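Local coordinates for Nitrate/nitrite sensor protein NarX (Escherichia coli K12, PDB 3EZI) that senses nitrate and nitrite in the periplasm, here as the ligand-free sensor domain, and signals to the response regulators NarL and NarP, at residues 8-12 with 39-45; 19-25 with 73-79. One frame throughout, in Å; residues are numbered along the deposited sequence.

Contact 1: residues 8-12 with 39-45; sequences KAGSL and TAFSAEL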
ATOM      1  N   LYS A   8      -4.112  -4.636  -7.920  1.00 14.92           N
ATOM      2  CA  LYS A   8      -3.151  -4.780  -6.832  1.00 13.78           C
ATOM      3  C   LYS A   8      -3.196  -3.515  -5.939  1.00 13.22           C
ATOM      4  O   LYS A   8      -3.122  -3.630  -4.727  1.00 11.39           O
ATOM      5  CB  LYS A   8      -1.718  -4.966  -7.361  1.00 15.05           C
ATOM      6  CG  LYS A   8      -1.431  -6.335  -8.044  1.00 20.34           C
ATOM      7  CD  LYS A   8      -1.701  -7.492  -7.070  1.00 23.59           C
ATOM      8  CE  LYS A   8      -1.259  -8.877  -7.587  1.00 27.28           C
ATOM      9  NZ  LYS A   8      -1.844  -9.923  -6.662  1.00 30.49           N
ATOM     10  N   ALA A   9      -3.310  -2.321  -6.544  1.00 10.94           N
ATOM     11  CA  ALA A   9      -3.379  -1.091  -5.763  1.00 14.90           C
ATOM     12  C   ALA A   9      -4.648  -1.092  -4.931  1.00 15.93           C
ATOM     13  O   ALA A   9      -4.652  -0.684  -3.763  1.00 16.86           O
ATOM     14  CB  ALA A   9      -3.357   0.120  -6.701  1.00 12.94           C
ATOM     15  N   GLY A  10      -5.752  -1.554  -5.509  1.00 18.12           N
ATOM     16  CA  GLY A  10      -6.976  -1.616  -4.744  1.00 19.94           C
ATOM     17  C   GLY A  10      -6.850  -2.563  -3.566  1.00 20.87           C
ATOM     18  O   GLY A  10      -7.416  -2.311  -2.504  1.00 18.05           O
ATOM     19  N   SER A  11      -6.107  -3.649  -3.754  0.50 17.92           N
ATOM     20  CA  SER A  11      -5.900  -4.633  -2.697  0.50 16.42           C
ATOM     21  C   SER A  11      -5.089  -4.029  -1.539  0.50 16.07           C
ATOM     22  O   SER A  11      -5.324  -4.326  -0.360  0.50 13.49           O
ATOM     23  CB  SER A  11      -5.160  -5.844  -3.264  0.50 15.61           C
ATOM     24  OG  SER A  11      -5.160  -6.918  -2.347  0.50 12.33           O
ATOM     25  N   LEU A  12      -4.102  -3.212  -1.886  1.00 14.13           N
ATOM     26  CA  LEU A  12      -3.276  -2.528  -0.883  1.00 11.74           C
ATOM     27  C   LEU A  12      -4.144  -1.559  -0.071  1.00 14.52           C
ATOM     28  O   LEU A  12      -3.933  -1.396   1.142  1.00 13.90           O
ATOM     29  CB  LEU A  12      -2.106  -1.743  -1.529  1.00 10.86           C
ATOM     30  CG  LEU A  12      -0.981  -2.672  -2.047  1.00  9.08           C
ATOM     31  CD1 LEU A  12       0.003  -1.894  -2.978  1.00  9.26           C
ATOM     32  CD2 LEU A  12      -0.206  -3.305  -0.820  1.00 12.41           C
ATOM     33  N   THR A  39       2.167  -8.092  -1.878  1.00 12.14           N
ATOM     34  CA  THR A  39       1.360  -7.331  -2.819  1.00 11.58           C
ATOM     35  C   THR A  39       2.109  -6.057  -3.236  1.00 11.56           C
ATOM     36  O   THR A  39       2.167  -5.729  -4.446  1.00 12.10           O
ATOM     37  CB  THR A  39      -0.021  -6.964  -2.182  1.00 12.12           C
ATOM     38  OG1 THR A  39      -0.710  -8.179  -1.774  1.00 14.08           O
ATOM     39  CG2 THR A  39      -0.903  -6.260  -3.245  1.00 13.04           C
ATOM     40  N   ALA A  40       2.711  -5.374  -2.260  1.00  9.76           N
ATOM     41  CA  ALA A  40       3.438  -4.129  -2.547  1.00 14.68           C
ATOM     42  C   ALA A  40       4.631  -4.322  -3.480  1.00 17.50           C
ATOM     43  O   ALA A  40       4.938  -3.433  -4.261  1.00 15.60           O
ATOM     44  CB  ALA A  40       3.915  -3.463  -1.261  1.00 14.70           C
ATOM     45  N   PHE A  41       5.280  -5.484  -3.422  1.00 15.86           N
ATOM     46  CA  PHE A  41       6.430  -5.725  -4.296  1.00 14.94           C
ATOM     47  C   PHE A  41       6.122  -6.673  -5.439  1.00 15.00           C
ATOM     48  O   PHE A  41       7.020  -7.289  -6.035  1.00 18.33           O
ATOM     49  CB  PHE A  41       7.649  -6.213  -3.466  1.00 13.42           C
ATOM     50  CG  PHE A  41       8.158  -5.186  -2.489  1.00 14.65           C
ATOM     51  CD1 PHE A  41       9.150  -4.276  -2.869  1.00 13.85           C
ATOM     52  CD2 PHE A  41       7.606  -5.093  -1.215  1.00 12.32           C
ATOM     53  CE1 PHE A  41       9.582  -3.290  -2.007  1.00 12.01           C
ATOM     54  CE2 PHE A  41       8.017  -4.104  -0.315  1.00 16.42           C
ATOM     55  CZ  PHE A  41       9.013  -3.188  -0.706  1.00 16.49           C
ATOM     56  N   SER A  42       4.839  -6.742  -5.788  1.00 15.06           N
ATOM     57  CA  SER A  42       4.338  -7.572  -6.865  1.00 18.14           C
ATOM     58  C   SER A  42       5.110  -7.284  -8.185  1.00 17.11           C
ATOM     59  O   SER A  42       5.296  -6.106  -8.541  1.00 17.26           O
ATOM     60  CB  SER A  42       2.840  -7.249  -7.072  1.00 13.71           C
ATOM     61  OG  SER A  42       2.375  -7.734  -8.344  1.00 23.59           O
ATOM     62  N   ALA A  43       5.533  -8.322  -8.898  1.00 14.84           N
ATOM     63  CA  ALA A  43       6.260  -8.110 -10.163  1.00 16.69           C
ATOM     64  C   ALA A  43       5.425  -7.315 -11.196  1.00 18.55           C
ATOM     65  O   ALA A  43       5.943  -6.487 -11.947  1.00 18.09           O
ATOM     66  CB  ALA A  43       6.686  -9.446 -10.765  1.00 19.20           C
ATOM     67  N   GLU A  44       4.126  -7.560 -11.232  1.00 21.65           N
ATOM     68  CA  GLU A  44       3.261  -6.844 -12.176  1.00 22.66           C
ATOM     69  C   GLU A  44       3.090  -5.366 -11.817  1.00 24.96           C
ATOM     70  O   GLU A  44       3.061  -4.483 -12.700  1.00 23.33           O
ATOM     71  CB  GLU A  44       1.897  -7.534 -12.243  1.00 27.70           C
ATOM     72  CG  GLU A  44       0.898  -6.895 -13.247  1.00 26.51           C
ATOM     73  CD  GLU A  44       1.424  -6.782 -14.698  1.00 31.55           C
ATOM     74  OE1 GLU A  44       2.296  -7.574 -15.128  1.00 32.17           O
ATOM     75  OE2 GLU A  44       0.932  -5.888 -15.433  1.00 30.98           O
ATOM     76  N   LEU A  45       2.961  -5.070 -10.531  1.00 23.96           N
ATOM     77  CA  LEU A  45       2.828  -3.689 -10.157  1.00 25.85           C
ATOM     78  C   LEU A  45       4.056  -2.984 -10.705  1.00 25.86           C
ATOM     79  O   LEU A  45       3.961  -1.902 -11.295  1.00 24.50           O
ATOM     80  CB  LEU A  45       2.750  -3.560  -8.637  1.00 25.67           C
ATOM     81  CG  LEU A  45       2.214  -2.297  -7.997  1.00 25.24           C
ATOM     82  CD1 LEU A  45       0.992  -1.686  -8.747  1.00 24.22           C
ATOM     83  CD2 LEU A  45       1.846  -2.657  -6.583  1.00 18.16           C
TER
HETATM   84  O   HOH W   1      -0.977  -9.742  -3.909  1.00 51.73           O
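L12 lays its branched end along the side chain of T39, the two sliding past each other in opposite directions, with L12 CG 3.8 Å from T39 CG2. This is helix-to-helix packing inside the up-and-down four-helix bundle of the NarX sensor domain, whose second helix is broken into 30-40 and 43-52. Helix 3-22 here faces the break between those two pieces. L12 spans that break with its two methyls. L12 CD2 lies 4.1 Å from A40 CB, at the end of helix 30-40. L12 CD1 meets the start of helix 43-52, tip to tip with L45 CD2. L12 also touches L93 of helix 82-99. With an alanine here the two methyls are gone, and a gap is likely to open between T39 CG2, A40 CB and L45 CD2.

T39 divides its side chain between two jobs. CG2 lies anti to the backbone N (OG1 at chi1 -58°) and turns to helix 3-22, where T39 CG2 lies 3.7 Å from K8 O. OG1 stays beside its own backbone N and bonds to E35 O one helical turn back. The bend at chi2 (-59°) carries the K8 chain past T39 and S42. K8 CE comes within 3.9 Å of S42 OG. S42 is the N-cap of helix 43-52, and its OG takes weak bonds from the N atoms of E44 and L45. The polar link between the segments is one water. It accepts from K8 NZ at 2.9 Å and lies 2.7 Å from T39 OG1.

Contact 2: residues 19-25 with 73-79; sequences LLAAVPL and LMRAQNR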
ATOM      1  N   LEU A  19      -5.581  -3.626   8.436  1.00 13.96           N
ATOM      2  CA  LEU A  19      -4.558  -3.547   9.479  1.00 12.46           C
ATOM      3  C   LEU A  19      -4.882  -2.436  10.466  1.00 13.26           C
ATOM      4  O   LEU A  19      -4.658  -2.592  11.666  1.00 15.70           O
ATOM      5  CB  LEU A  19      -3.144  -3.305   8.862  1.00 14.57           C
ATOM      6  CG  LEU A  19      -2.397  -4.596   8.539  1.00 18.20           C
ATOM      7  CD1 LEU A  19      -1.130  -4.293   7.700  1.00 23.84           C
ATOM      8  CD2 LEU A  19      -2.010  -5.267   9.860  1.00 17.67           C
ATOM      9  N   LEU A  20      -5.429  -1.316   9.999  1.00 11.43           N
ATOM     10  CA  LEU A  20      -5.751  -0.248  10.956  1.00 12.84           C
ATOM     11  C   LEU A  20      -6.828  -0.715  11.938  1.00 12.78           C
ATOM     12  O   LEU A  20      -6.800  -0.355  13.113  1.00 14.51           O
ATOM     13  CB  LEU A  20      -6.241   1.017  10.236  1.00 10.08           C
ATOM     14  CG  LEU A  20      -6.593   2.312  11.028  1.00 10.86           C
ATOM     15  CD1 LEU A  20      -5.357   2.888  11.729  1.00 15.81           C
ATOM     16  CD2 LEU A  20      -7.152   3.372  10.019  1.00 12.85           C
ATOM     17  N   ALA A  21      -7.784  -1.481  11.423  1.00 14.52           N
ATOM     18  CA  ALA A  21      -8.890  -1.985  12.237  1.00 12.59           C
ATOM     19  C   ALA A  21      -8.406  -2.998  13.284  1.00 14.49           C
ATOM     20  O   ALA A  21      -9.096  -3.237  14.304  1.00 14.36           O
ATOM     21  CB  ALA A  21      -9.974  -2.624  11.320  1.00 14.76           C
ATOM     22  N   ALA A  22      -7.222  -3.569  13.057  1.00 13.93           N
ATOM     23  CA  ALA A  22      -6.642  -4.566  13.990  1.00 13.72           C
ATOM     24  C   ALA A  22      -5.764  -3.936  15.109  1.00 15.01           C
ATOM     25  O   ALA A  22      -5.374  -4.629  16.036  1.00 15.74           O
ATOM     26  CB  ALA A  22      -5.801  -5.620  13.199  1.00 13.77           C
ATOM     27  N   VAL A  23      -5.471  -2.644  15.018  1.00 16.87           N
ATOM     28  CA  VAL A  23      -4.640  -1.908  16.017  1.00 16.12           C
ATOM     29  C   VAL A  23      -5.341  -1.985  17.402  1.00 18.44           C
ATOM     30  O   VAL A  23      -6.536  -1.727  17.492  1.00 17.15           O
ATOM     31  CB  VAL A  23      -4.510  -0.430  15.590  1.00 17.63           C
ATOM     32  CG1 VAL A  23      -4.042   0.449  16.764  1.00 16.19           C
ATOM     33  CG2 VAL A  23      -3.536  -0.294  14.396  1.00 16.56           C
ATOM     34  N   PRO A  24      -4.605  -2.340  18.491  1.00 18.26           N
ATOM     35  CA  PRO A  24      -3.172  -2.674  18.536  1.00 17.95           C
ATOM     36  C   PRO A  24      -2.867  -4.073  17.992  1.00 18.64           C
ATOM     37  O   PRO A  24      -3.526  -5.071  18.331  1.00 16.38           O
ATOM     38  CB  PRO A  24      -2.812  -2.518  20.028  1.00 20.08           C
ATOM     39  CG  PRO A  24      -4.148  -2.939  20.725  1.00 21.81           C
ATOM     40  CD  PRO A  24      -5.173  -2.207  19.854  1.00 22.14           C
ATOM     41  N   LEU A  25      -1.841  -4.144  17.151  1.00 15.39           N
ATOM     42  CA  LEU A  25      -1.473  -5.397  16.508  1.00 17.99           C
ATOM     43  C   LEU A  25      -0.803  -6.342  17.500  1.00 17.50           C
ATOM     44  O   LEU A  25      -0.238  -5.887  18.502  1.00 23.56           O
ATOM     45  CB  LEU A  25      -0.535  -5.129  15.314  1.00 15.70           C
ATOM     46  CG  LEU A  25      -1.015  -4.074  14.276  1.00 14.40           C
ATOM     47  CD1 LEU A  25       0.027  -3.913  13.144  1.00 11.70           C
ATOM     48  CD2 LEU A  25      -2.371  -4.524  13.681  1.00 11.56           C
ATOM     49  N   LEU A  73       2.237   1.533  12.620  1.00 12.63           N
ATOM     50  CA  LEU A  73       1.158   0.589  12.950  1.00 17.44           C
ATOM     51  C   LEU A  73       1.593  -0.395  14.062  1.00 16.41           C
ATOM     52  O   LEU A  73       0.774  -0.810  14.906  1.00 17.00           O
ATOM     53  CB  LEU A  73       0.721  -0.163  11.684  1.00 15.99           C
ATOM     54  CG  LEU A  73      -0.124   0.655  10.687  1.00 17.61           C
ATOM     55  CD1 LEU A  73      -0.223  -0.115   9.352  1.00 20.76           C
ATOM     56  CD2 LEU A  73      -1.559   0.884  11.261  1.00 16.78           C
ATOM     57  N   MET A  74       2.880  -0.752  14.067  1.00 18.12           N
ATOM     58  CA  MET A  74       3.412  -1.680  15.093  1.00 19.75           C
ATOM     59  C   MET A  74       3.487  -1.021  16.475  1.00 21.88           C
ATOM     60  O   MET A  74       3.320  -1.682  17.515  1.00 22.46           O
ATOM     61  CB  MET A  74       4.802  -2.198  14.672  1.00 21.62           C
ATOM     62  CG  MET A  74       4.747  -3.296  13.646  1.00 24.40           C
ATOM     63  SD  MET A  74       6.381  -3.726  12.999  1.00 28.44           S
ATOM     64  CE  MET A  74       7.167  -4.428  14.530  1.00 30.65           C
ATOM     65  N   ARG A  75       3.748   0.279  16.478  1.00 18.35           N
ATOM     66  CA  ARG A  75       3.828   1.053  17.705  1.00 20.72           C
ATOM     67  C   ARG A  75       2.452   1.465  18.273  1.00 22.50           C
ATOM     68  O   ARG A  75       2.294   1.540  19.491  1.00 21.12           O
ATOM     69  CB  ARG A  75       4.663   2.330  17.474  1.00 22.15           C
ATOM     70  CG  ARG A  75       6.208   2.173  17.397  1.00 25.24           C
ATOM     71  CD  ARG A  75       6.900   3.451  16.869  1.00 22.35           C
ATOM     72  NE  ARG A  75       8.370   3.367  16.869  1.00 24.40           N
ATOM     73  CZ  ARG A  75       9.095   2.605  16.043  1.00 24.67           C
ATOM     74  NH1 ARG A  75       8.510   1.842  15.135  1.00 23.32           N
ATOM     75  NH2 ARG A  75      10.419   2.621  16.126  1.00 20.46           N
ATOM     76  N   ALA A  76       1.453   1.689  17.407  1.00 18.66           N
ATOM     77  CA  ALA A  76       0.161   2.207  17.876  1.00 17.89           C
ATOM     78  C   ALA A  76      -0.618   1.446  18.942  1.00 13.85           C
ATOM     79  O   ALA A  76      -0.798   0.219  18.859  1.00 17.26           O
ATOM     80  CB  ALA A  76      -0.763   2.514  16.649  1.00 14.67           C
ATOM     81  N   GLN A  77      -1.084   2.190  19.962  1.00 18.46           N
ATOM     82  CA  GLN A  77      -1.880   1.580  21.028  1.00 22.96           C
ATOM     83  C   GLN A  77      -3.366   1.807  20.745  1.00 22.46           C
ATOM     84  O   GLN A  77      -4.225   1.067  21.281  1.00 23.20           O
ATOM     85  CB  GLN A  77      -1.510   2.150  22.412  1.00 24.99           C
ATOM     86  CG  GLN A  77      -0.124   1.738  22.899  1.00 31.67           C
ATOM     87  CD  GLN A  77       0.138   0.239  22.753  1.00 34.34           C
ATOM     88  OE1 GLN A  77      -0.523  -0.593  23.380  1.00 35.29           O
ATOM     89  NE2 GLN A  77       1.112  -0.109  21.911  1.00 36.58           N
ATOM     90  N   ASN A  78      -3.645   2.830  19.921  1.00 21.04           N
ATOM     91  CA  ASN A  78      -5.010   3.190  19.478  1.00 23.82           C
ATOM     92  C   ASN A  78      -4.970   3.767  18.045  1.00 23.61           C
ATOM     93  O   ASN A  78      -3.890   3.948  17.503  1.00 19.33           O
ATOM     94  CB  ASN A  78      -5.636   4.204  20.447  1.00 26.37           C
ATOM     95  CG  ASN A  78      -4.798   5.431  20.620  1.00 30.63           C
ATOM     96  OD1 ASN A  78      -4.603   6.203  19.686  1.00 30.70           O
ATOM     97  ND2 ASN A  78      -4.285   5.629  21.835  1.00 32.02           N
ATOM     98  N   ARG A  79      -6.124   4.037  17.421  1.00 23.85           N
ATOM     99  CA  ARG A  79      -6.145   4.558  16.025  1.00 23.69           C
ATOM    100  C   ARG A  79      -5.983   6.058  15.851  1.00 27.54           C
ATOM    101  O   ARG A  79      -5.894   6.578  14.733  1.00 26.31           O
ATOM    102  CB  ARG A  79      -7.431   4.096  15.324  1.00 21.08           C
ATOM    103  CG  ARG A  79      -7.469   2.581  15.041  1.00 20.46           C
ATOM    104  CD  ARG A  79      -8.801   2.162  14.361  1.00 22.16           C
ATOM    105  NE  ARG A  79      -9.738   1.676  15.361  1.00 25.05           N
ATOM    106  CZ  ARG A  79      -9.622   0.490  15.947  1.00 27.24           C
ATOM    107  NH1 ARG A  79      -8.628  -0.303  15.605  1.00 29.33           N
ATOM    108  NH2 ARG A  79     -10.448   0.134  16.921  1.00 27.98           N
TER
HETATM  109  O   HOH W   2      -0.079  -1.946  17.241  1.00 19.53           O
HETATM  110  O   HOH W   3       1.420  -3.799  18.786  1.00 26.65           O
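R79 reaches across to the C-terminal end of helix 3-22 and donates an N-H of R79 NH1 to L20 O at 3.1 Å. The carbonyl oxygen lies at the guanidinium edge, and NH1 approaches it in the carbonyl plane, on a lone pair. The N-H...O angle is 152°. L20 O also accepts from the backbone N of V23, so two donors grip it. NH1 has a second, weak bond to V23 O. The bend at chi3 (-96°) brings the guanidinium round to these carbonyls, while R79 CG and CD lie against L20.

Two waters serve backbone atoms of L25 and the end of helix 55-75. One accepts from L25 N at 2.8 Å and lies within bonding distance of both L73 O and A76 O. The other lies within bonding distance of L25 O and M74 O. Q77 NE2 turns back to R75 O within its own segment, from above the carbonyl plane.

Carbon contacts lie beside these bonds. V23 CG2 meets L73 CD2 at 3.9 Å, the side chains crossing at about a right angle, and V23 CG1 rests on A76 CB. Other carbons meet carbonyl oxygens. L25 CD1 lies 3.6 Å from L73 O. P24, after a cis peptide, sets its ring against A76 O and Q77 O. L73 and A76 also touch V82 of helix 82-99. The arrangement is that of paired interhelical turns closing one end of an up-and-down four-helix bundle.

Helix 3-22 takes part in both contacts, about 22 Å apart between centres and on opposite sides of the centre of the chain. Contact 1 is the more buried and lies nearer the middle of the bundle. It combines L12 and T39 methyl packing with the K8 chain. Contact 2 is larger in area and nearer the surface, where the ends of helices 3-22 and 55-75 run out into turns. Carbonyls at the helix ends and in the turns accept from an arginine and lie near two waters; L25 N donates to one water. Contact 1 has one bridging water. Helix 82-99 touches both, through L12 and A9 in one and L20, L73 and A76 in the other.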